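Local coordinates for protein esterase TesA (Pseudomonas aeruginosa, PDB 4JGG) that hydrolyses carboxylic esters, preferring Tween detergents and short-chain p-nitrophenyl esters, and shows weak thioesterase activity towards palmitoyl-coenzyme A, at residues A[49-54]-A[192-197]; A[72-77]-A[115-120]. One frame throughout, in Å; residues are numbered along the deposited sequence.

Both contacts join helices of the alpha/beta/alpha sandwich of this GDSL-family enzyme, on opposite faces of its parallel sheet and with no helix in common. Contact 1 ties helix 43-53 to the carboxy-terminal helix 186-197, whereas contact 2 sets helix 70-84 beside helix 104-121. Their centres lie about 23 Å apart, and along the chain contact 2 is nested within the loop that contact 1 closes. Trp194, Leu51 and Leu77 are buried, Arg50, Lys117 and Leu74 partly exposed, and Glu54 exposed. In contact 1 a tryptophan gathers cation-pi, CH-pi and apolar edge contacts; contact 2 buries less surface through loose contacts, mainly of methyl and methylene groups. Neither lies near the catalytic triad assigned by similarity.

Contact 1 (A[49-54]-A[192-197]); sequences KRLADE and NVWPTL
The CA atoms of Arg50 and Trp194 mark the nearest backbone approach at 9.3 Å, so helix 43-53 and the carboxy-terminal helix 186-197 meet here through side chains alone. The indole of Trp194 fills the gap, its CG anti to the backbone N (chi1 -175°), which carries the ring out toward the other helix. Arg50 lies over one face of it. Arg50 CD sits above the middle of the indole and makes a CH-pi contact, 3.6 Å from the centroid of the Trp194 six-membered ring. A bend at chi3 (-67°) then takes the guanidinium on to the five-membered ring of Trp194, where Arg50 CZ stands 4.5 Å from the centroid in a cation-pi contact. The guanidinium does not lie flat on the indole: the two planes are 85° apart, and Arg50 NH1 leads edge-on, 3.2 Å from Trp194 CG. Leu51 comes to a different part of the ring, its CD2 lying in the indole plane at the edge, 3.5 Å from Trp194 CZ3. Glu54, just past the end of helix 43-53, brings OE1 to 3.4 Å from Trp194 CZ2, with its carboxylate steeply turned against the ring. Beyond this pair of segments, Leu47 also touches Trp194, while Leu51 packs on Tyr56, Tyr58 and Leu201. With no hydrogen bond across the interface, the grip rests on the pi face and apolar edge of one buried tryptophan; the positive charge of Arg50 would be expected to strengthen the face contact through its attraction to the indole pi electrons.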
ATOM      1  N   LYS A  49     -12.817   1.322  10.833  1.00 16.55           N
ATOM      2  CA  LYS A  49     -14.139   0.965  11.298  1.00 15.38           C
ATOM      3  C   LYS A  49     -14.266  -0.541  11.552  1.00 18.74           C
ATOM      4  O   LYS A  49     -14.988  -0.968  12.453  1.00 19.66           O
ATOM      5  CB  LYS A  49     -15.193   1.434  10.303  1.00 16.14           C
ATOM      6  CG  LYS A  49     -16.522   0.740  10.456  1.00 18.41           C
ATOM      7  CD  LYS A  49     -17.657   1.619   9.970  1.00 20.95           C
ATOM      8  CE  LYS A  49     -18.999   0.925  10.147  1.00 29.48           C
ATOM      9  NZ  LYS A  49     -19.350   0.745  11.589  1.00 27.93           N
ATOM     10  N   ARG A  50     -13.563  -1.345  10.766  1.00 15.12           N
ATOM     11  CA  ARG A  50     -13.575  -2.787  10.974  1.00 15.66           C
ATOM     12  C   ARG A  50     -12.764  -3.170  12.202  1.00 16.95           C
ATOM     13  O   ARG A  50     -13.082  -4.133  12.882  1.00 16.81           O
ATOM     14  CB  ARG A  50     -13.055  -3.555   9.751  1.00 13.70           C
ATOM     15  CG  ARG A  50     -12.986  -5.063  10.015  1.00 15.87           C
ATOM     16  CD  ARG A  50     -12.637  -5.865   8.777  1.00 15.84           C
ATOM     17  NE  ARG A  50     -13.680  -5.832   7.756  1.00 12.55           N
ATOM     18  CZ  ARG A  50     -13.582  -6.460   6.588  1.00 13.29           C
ATOM     19  NH1 ARG A  50     -12.497  -7.180   6.308  1.00 11.03           N
ATOM     20  NH2 ARG A  50     -14.567  -6.377   5.707  1.00 13.69           N
ATOM     21  N   LEU A  51     -11.710  -2.416  12.485  1.00 15.71           N
ATOM     22  CA  LEU A  51     -10.917  -2.687  13.667  1.00 14.90           C
ATOM     23  C   LEU A  51     -11.774  -2.387  14.888  1.00 19.28           C
ATOM     24  O   LEU A  51     -11.802  -3.151  15.843  1.00 18.93           O
ATOM     25  CB  LEU A  51      -9.653  -1.830  13.683  1.00 14.56           C
ATOM     26  CG  LEU A  51      -8.563  -2.215  12.682  1.00 13.85           C
ATOM     27  CD1 LEU A  51      -7.407  -1.203  12.709  1.00 13.00           C
ATOM     28  CD2 LEU A  51      -8.069  -3.626  12.954  1.00 14.79           C
ATOM     29  N   ALA A  52     -12.482  -1.263  14.840  1.00 18.52           N
ATOM     30  CA  ALA A  52     -13.374  -0.878  15.920  1.00 18.81           C
ATOM     31  C   ALA A  52     -14.464  -1.927  16.118  1.00 18.18           C
ATOM     32  O   ALA A  52     -14.707  -2.366  17.236  1.00 19.58           O
ATOM     33  CB  ALA A  52     -13.987   0.470  15.635  1.00 20.09           C
ATOM     34  N   ASP A  53     -15.106  -2.339  15.027  1.00 16.93           N
ATOM     35  CA  ASP A  53     -16.223  -3.273  15.119  1.00 19.94           C
ATOM     36  C   ASP A  53     -15.831  -4.634  15.667  1.00 24.90           C
ATOM     37  O   ASP A  53     -16.568  -5.231  16.453  1.00 24.06           O
ATOM     38  CB  ASP A  53     -16.905  -3.453  13.768  1.00 21.21           C
ATOM     39  CG  ASP A  53     -17.666  -2.233  13.345  1.00 21.09           C
ATOM     40  OD1 ASP A  53     -17.890  -1.351  14.199  1.00 19.47           O
ATOM     41  OD2 ASP A  53     -18.039  -2.157  12.156  1.00 22.05           O
ATOM     42  N   GLU A  54     -14.687  -5.144  15.234  1.00 21.50           N
ATOM     43  CA  GLU A  54     -14.298  -6.481  15.655  1.00 22.12           C
ATOM     44  C   GLU A  54     -13.517  -6.447  16.962  1.00 21.33           C
ATOM     45  O   GLU A  54     -12.879  -7.422  17.353  1.00 22.84           O
ATOM     46  CB  GLU A  54     -13.527  -7.182  14.541  1.00 18.26           C
ATOM     47  CG  GLU A  54     -14.278  -7.160  13.228  1.00 22.15           C
ATOM     48  CD  GLU A  54     -13.787  -8.201  12.257  1.00 17.64           C
ATOM     49  OE1 GLU A  54     -12.865  -8.955  12.627  1.00 19.43           O
ATOM     50  OE2 GLU A  54     -14.317  -8.255  11.126  1.00 20.14           O
ATOM     51  N   ASN A 192      -9.033  -7.168   0.339  1.00 12.83           N
ATOM     52  CA  ASN A 192      -7.756  -7.691  -0.133  1.00 13.18           C
ATOM     53  C   ASN A 192      -6.625  -7.599   0.880  1.00 15.11           C
ATOM     54  O   ASN A 192      -5.649  -8.341   0.789  1.00 14.27           O
ATOM     55  CB  ASN A 192      -7.362  -7.046  -1.469  1.00 14.27           C
ATOM     56  CG  ASN A 192      -8.218  -7.539  -2.607  1.00 15.57           C
ATOM     57  OD1 ASN A 192      -8.914  -8.539  -2.461  1.00 16.31           O
ATOM     58  ND2 ASN A 192      -8.182  -6.848  -3.738  1.00 15.85           N
ATOM     59  N   VAL A 193      -6.759  -6.691   1.846  1.00 11.93           N
ATOM     60  CA  VAL A 193      -5.710  -6.494   2.836  1.00 12.32           C
ATOM     61  C   VAL A 193      -6.002  -7.282   4.107  1.00 11.72           C
ATOM     62  O   VAL A 193      -5.109  -7.888   4.677  1.00 14.12           O
ATOM     63  CB  VAL A 193      -5.542  -4.988   3.207  1.00 11.12           C
ATOM     64  CG1 VAL A 193      -4.372  -4.790   4.156  1.00 15.34           C
ATOM     65  CG2 VAL A 193      -5.370  -4.137   1.966  1.00  9.51           C
ATOM     66  N   TRP A 194      -7.260  -7.279   4.534  1.00 13.12           N
ATOM     67  CA  TRP A 194      -7.632  -7.788   5.867  1.00 11.24           C
ATOM     68  C   TRP A 194      -7.049  -9.158   6.207  1.00 12.24           C
ATOM     69  O   TRP A 194      -6.438  -9.319   7.263  1.00 18.02           O
ATOM     70  CB  TRP A 194      -9.155  -7.752   6.060  1.00 12.94           C
ATOM     71  CG  TRP A 194      -9.630  -8.152   7.448  1.00 14.03           C
ATOM     72  CD1 TRP A 194     -10.336  -9.279   7.787  1.00 11.97           C
ATOM     73  CD2 TRP A 194      -9.453  -7.417   8.662  1.00 11.56           C
ATOM     74  NE1 TRP A 194     -10.598  -9.288   9.132  1.00 16.49           N
ATOM     75  CE2 TRP A 194     -10.062  -8.157   9.699  1.00 16.31           C
ATOM     76  CE3 TRP A 194      -8.830  -6.202   8.982  1.00 16.92           C
ATOM     77  CZ2 TRP A 194     -10.075  -7.727  11.026  1.00 15.68           C
ATOM     78  CZ3 TRP A 194      -8.839  -5.778  10.308  1.00 13.88           C
ATOM     79  CH2 TRP A 194      -9.456  -6.536  11.307  1.00 15.98           C
ATOM     80  N   PRO A 195      -7.231 -10.152   5.327  1.00 14.24           N
ATOM     81  CA  PRO A 195      -6.746 -11.513   5.604  1.00 17.48           C
ATOM     82  C   PRO A 195      -5.263 -11.569   5.927  1.00 14.81           C
ATOM     83  O   PRO A 195      -4.849 -12.350   6.780  1.00 17.31           O
ATOM     84  CB  PRO A 195      -6.992 -12.247   4.279  1.00 19.30           C
ATOM     85  CG  PRO A 195      -8.139 -11.536   3.665  1.00 18.30           C
ATOM     86  CD  PRO A 195      -8.006 -10.087   4.080  1.00 15.87           C
ATOM     87  N   THR A 196      -4.471 -10.771   5.224  1.00 14.31           N
ATOM     88  CA  THR A 196      -3.024 -10.791   5.386  1.00 16.48           C
ATOM     89  C   THR A 196      -2.634  -9.925   6.584  1.00 14.45           C
ATOM     90  O   THR A 196      -1.627 -10.179   7.243  1.00 13.99           O
ATOM     91  CB  THR A 196      -2.304 -10.351   4.071  1.00 16.59           C
ATOM     92  OG1 THR A 196      -2.624 -11.283   3.028  1.00 17.88           O
ATOM     93  CG2 THR A 196      -0.802 -10.322   4.240  1.00 16.81           C
ATOM     94  N   LEU A 197      -3.459  -8.923   6.877  1.00 12.61           N
ATOM     95  CA  LEU A 197      -3.232  -8.040   8.031  1.00 13.77           C
ATOM     96  C   LEU A 197      -3.622  -8.684   9.357  1.00 17.01           C
ATOM     97  O   LEU A 197      -2.894  -8.598  10.356  1.00 17.01           O
ATOM     98  CB  LEU A 197      -4.035  -6.747   7.865  1.00 16.10           C
ATOM     99  CG  LEU A 197      -4.124  -5.840   9.095  1.00 14.75           C
ATOM    100  CD1 LEU A 197      -2.741  -5.359   9.503  1.00 17.72           C
ATOM    101  CD2 LEU A 197      -5.071  -4.668   8.848  1.00 12.19           C
TER

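Contact 2 (A[72-77]-A[115-120]); sequences GGLARL and AQKARA
Lys117 reaches from helix 104-121 across to Leu74 and Leu77 on helix 70-84, and its aliphatic chain carries much of the contact. Lys117 CB is the first atom to meet the other helix, lying 4.3 Å from Leu77 CD2. CG stands anti to the carbonyl carbon (chi1 -76°), and the chain runs on extended, leaving Leu77 behind, toward Leu74. Lys117 CD then comes to 4.2 Å from Leu74 CD1, and Lys117 CE draws slightly nearer to the same methyl, at 4.0 Å. There the two side chains cross at about a right angle, and a bend at chi4 turns Lys117 NZ, the tip, away from the Leu74 methyl. Leu77 CD2 also approaches the backbone N of Ala118, at 4.4 Å. These separations, with no hydrogen bond between the segments, describe a loose apolar contact in which the lysine contributes methylenes rather than its charge. The two helix segments run nearly parallel, their axes inclined by 24° and 10.6 Å apart at closest approach. Both leucines also pack on Met114 one turn earlier in helix 104-121, and Leu74 reaches Asn110 and Ser113 as well. Ala115 and Ala118 rest on Val125 of strand 124-128, seating helix 104-121 on the central parallel sheet, while Ala115 and Gln116 touch Glu155 of helix 138-155. Helix 104-121 is thus placed between helices 70-84 and 138-155 in one helical layer of the sandwich.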
ATOM      1  N   GLY A  72      10.170   8.933  -2.390  1.00  7.14           N
ATOM      2  CA  GLY A  72       9.488   9.896  -1.535  1.00  9.64           C
ATOM      3  C   GLY A  72       9.052   9.309  -0.199  1.00 10.69           C
ATOM      4  O   GLY A  72       9.213   9.937   0.850  1.00  8.46           O
ATOM      5  N   GLY A  73       8.515   8.098  -0.227  1.00 10.21           N
ATOM      6  CA  GLY A  73       8.109   7.431   0.996  1.00 10.27           C
ATOM      7  C   GLY A  73       9.300   7.135   1.897  1.00 13.69           C
ATOM      8  O   GLY A  73       9.221   7.274   3.126  1.00 13.03           O
ATOM      9  N   LEU A  74      10.412   6.735   1.284  1.00 10.14           N
ATOM     10  CA  LEU A  74      11.632   6.457   2.022  1.00 12.50           C
ATOM     11  C   LEU A  74      12.136   7.738   2.702  1.00 14.22           C
ATOM     12  O   LEU A  74      12.482   7.728   3.878  1.00 11.35           O
ATOM     13  CB  LEU A  74      12.694   5.874   1.091  1.00 10.84           C
ATOM     14  CG  LEU A  74      14.088   5.618   1.669  1.00 17.28           C
ATOM     15  CD1 LEU A  74      14.052   4.639   2.829  1.00 15.76           C
ATOM     16  CD2 LEU A  74      15.066   5.142   0.576  1.00 12.57           C
ATOM     17  N   ALA A  75      12.163   8.837   1.950  1.00 11.76           N
ATOM     18  CA  ALA A  75      12.593  10.120   2.494  1.00 14.64           C
ATOM     19  C   ALA A  75      11.750  10.574   3.701  1.00 11.54           C
ATOM     20  O   ALA A  75      12.298  11.133   4.650  1.00 10.82           O
ATOM     21  CB  ALA A  75      12.583  11.182   1.413  1.00 11.52           C
ATOM     22  N   ARG A  76      10.439  10.330   3.664  1.00  9.69           N
ATOM     23  CA  ARG A  76       9.523  10.857   4.685  1.00 12.58           C
ATOM     24  C   ARG A  76       9.156   9.867   5.803  1.00 13.80           C
ATOM     25  O   ARG A  76       8.540  10.246   6.797  1.00 12.87           O
ATOM     26  CB  ARG A  76       8.251  11.453   4.056  1.00 12.62           C
ATOM     27  CG  ARG A  76       7.321  10.426   3.372  1.00 14.00           C
ATOM     28  CD  ARG A  76       6.189  11.147   2.643  1.00  8.13           C
ATOM     29  NE  ARG A  76       5.228  10.249   2.007  1.00 11.60           N
ATOM     30  CZ  ARG A  76       4.052   9.909   2.531  1.00 10.62           C
ATOM     31  NH1 ARG A  76       3.693  10.372   3.723  1.00 13.89           N
ATOM     32  NH2 ARG A  76       3.239   9.108   1.870  1.00 11.12           N
ATOM     33  N   LEU A  77       9.563   8.611   5.660  1.00 12.03           N
ATOM     34  CA  LEU A  77       9.255   7.599   6.674  1.00 10.99           C
ATOM     35  C   LEU A  77       9.921   7.823   8.053  1.00 11.18           C
ATOM     36  O   LEU A  77       9.260   7.701   9.088  1.00  9.41           O
ATOM     37  CB  LEU A  77       9.524   6.185   6.121  1.00  9.87           C
ATOM     38  CG  LEU A  77       9.322   5.029   7.107  1.00 12.16           C
ATOM     39  CD1 LEU A  77       7.856   4.847   7.472  1.00  8.15           C
ATOM     40  CD2 LEU A  77       9.910   3.741   6.544  1.00 13.67           C
ATOM     41  N   ALA A 115      11.312  -0.923   4.566  1.00 16.88           N
ATOM     42  CA  ALA A 115      10.903  -2.066   5.380  1.00 14.50           C
ATOM     43  C   ALA A 115      11.934  -2.326   6.459  1.00 17.53           C
ATOM     44  O   ALA A 115      11.597  -2.701   7.580  1.00 14.89           O
ATOM     45  CB  ALA A 115      10.697  -3.309   4.523  1.00 16.84           C
ATOM     46  N   GLN A 116      13.196  -2.113   6.114  1.00 17.52           N
ATOM     47  CA  GLN A 116      14.284  -2.213   7.079  1.00 15.96           C
ATOM     48  C   GLN A 116      14.110  -1.204   8.204  1.00 18.95           C
ATOM     49  O   GLN A 116      14.236  -1.545   9.379  1.00 16.51           O
ATOM     50  CB  GLN A 116      15.629  -2.000   6.377  1.00 18.95           C
ATOM     51  CG  GLN A 116      16.845  -2.241   7.251  1.00 23.98           C
ATOM     52  CD  GLN A 116      17.286  -0.999   7.995  1.00 25.24           C
ATOM     53  OE1 GLN A 116      17.065   0.121   7.539  1.00 25.16           O
ATOM     54  NE2 GLN A 116      17.918  -1.192   9.151  1.00 26.29           N
ATOM     55  N   LYS A 117      13.815   0.041   7.841  1.00 19.52           N
ATOM     56  CA  LYS A 117      13.746   1.117   8.825  1.00 17.66           C
ATOM     57  C   LYS A 117      12.536   0.954   9.739  1.00 16.69           C
ATOM     58  O   LYS A 117      12.617   1.223  10.939  1.00 17.35           O
ATOM     59  CB  LYS A 117      13.706   2.478   8.134  1.00 12.58           C
ATOM     60  CG  LYS A 117      15.042   2.956   7.592  1.00 13.44           C
ATOM     61  CD  LYS A 117      14.868   4.300   6.906  1.00 14.37           C
ATOM     62  CE  LYS A 117      16.139   4.772   6.200  1.00 18.87           C
ATOM     63  NZ  LYS A 117      17.242   5.065   7.150  1.00 18.81           N
ATOM     64  N   ALA A 118      11.415   0.519   9.171  1.00 15.27           N
ATOM     65  CA  ALA A 118      10.217   0.249   9.970  1.00 18.64           C
ATOM     66  C   ALA A 118      10.443  -0.895  10.956  1.00 19.76           C
ATOM     67  O   ALA A 118      10.111  -0.785  12.141  1.00 21.58           O
ATOM     68  CB  ALA A 118       9.032  -0.046   9.071  1.00 16.01           C
ATOM     69  N   ARG A 119      11.000  -1.996  10.462  1.00 21.38           N
ATOM     70  CA  ARG A 119      11.358  -3.123  11.314  1.00 17.73           C
ATOM     71  C   ARG A 119      12.337  -2.675  12.402  1.00 18.87           C
ATOM     72  O   ARG A 119      12.254  -3.128  13.542  1.00 20.81           O
ATOM     73  CB  ARG A 119      11.980  -4.242  10.475  1.00 23.57           C
ATOM     74  CG  ARG A 119      12.607  -5.363  11.286  1.00 27.75           C
ATOM     75  CD  ARG A 119      13.505  -6.220  10.404  1.00 27.92           C
ATOM     76  NE  ARG A 119      14.805  -5.587  10.151  1.00 34.90           N
ATOM     77  CZ  ARG A 119      15.664  -6.006   9.227  1.00 32.54           C
ATOM     78  NH1 ARG A 119      15.355  -7.040   8.455  1.00 34.18           N
ATOM     79  NH2 ARG A 119      16.826  -5.389   9.061  1.00 36.87           N
ATOM     80  N   ALA A 120      13.260  -1.786  12.044  1.00 18.83           N
ATOM     81  CA  ALA A 120      14.229  -1.247  13.007  1.00 22.44           C
ATOM     82  C   ALA A 120      13.582  -0.434  14.137  1.00 19.19           C
ATOM     83  O   ALA A 120      14.146  -0.321  15.230  1.00 18.99           O
ATOM     84  CB  ALA A 120      15.296  -0.407  12.288  1.00 18.74           C
TER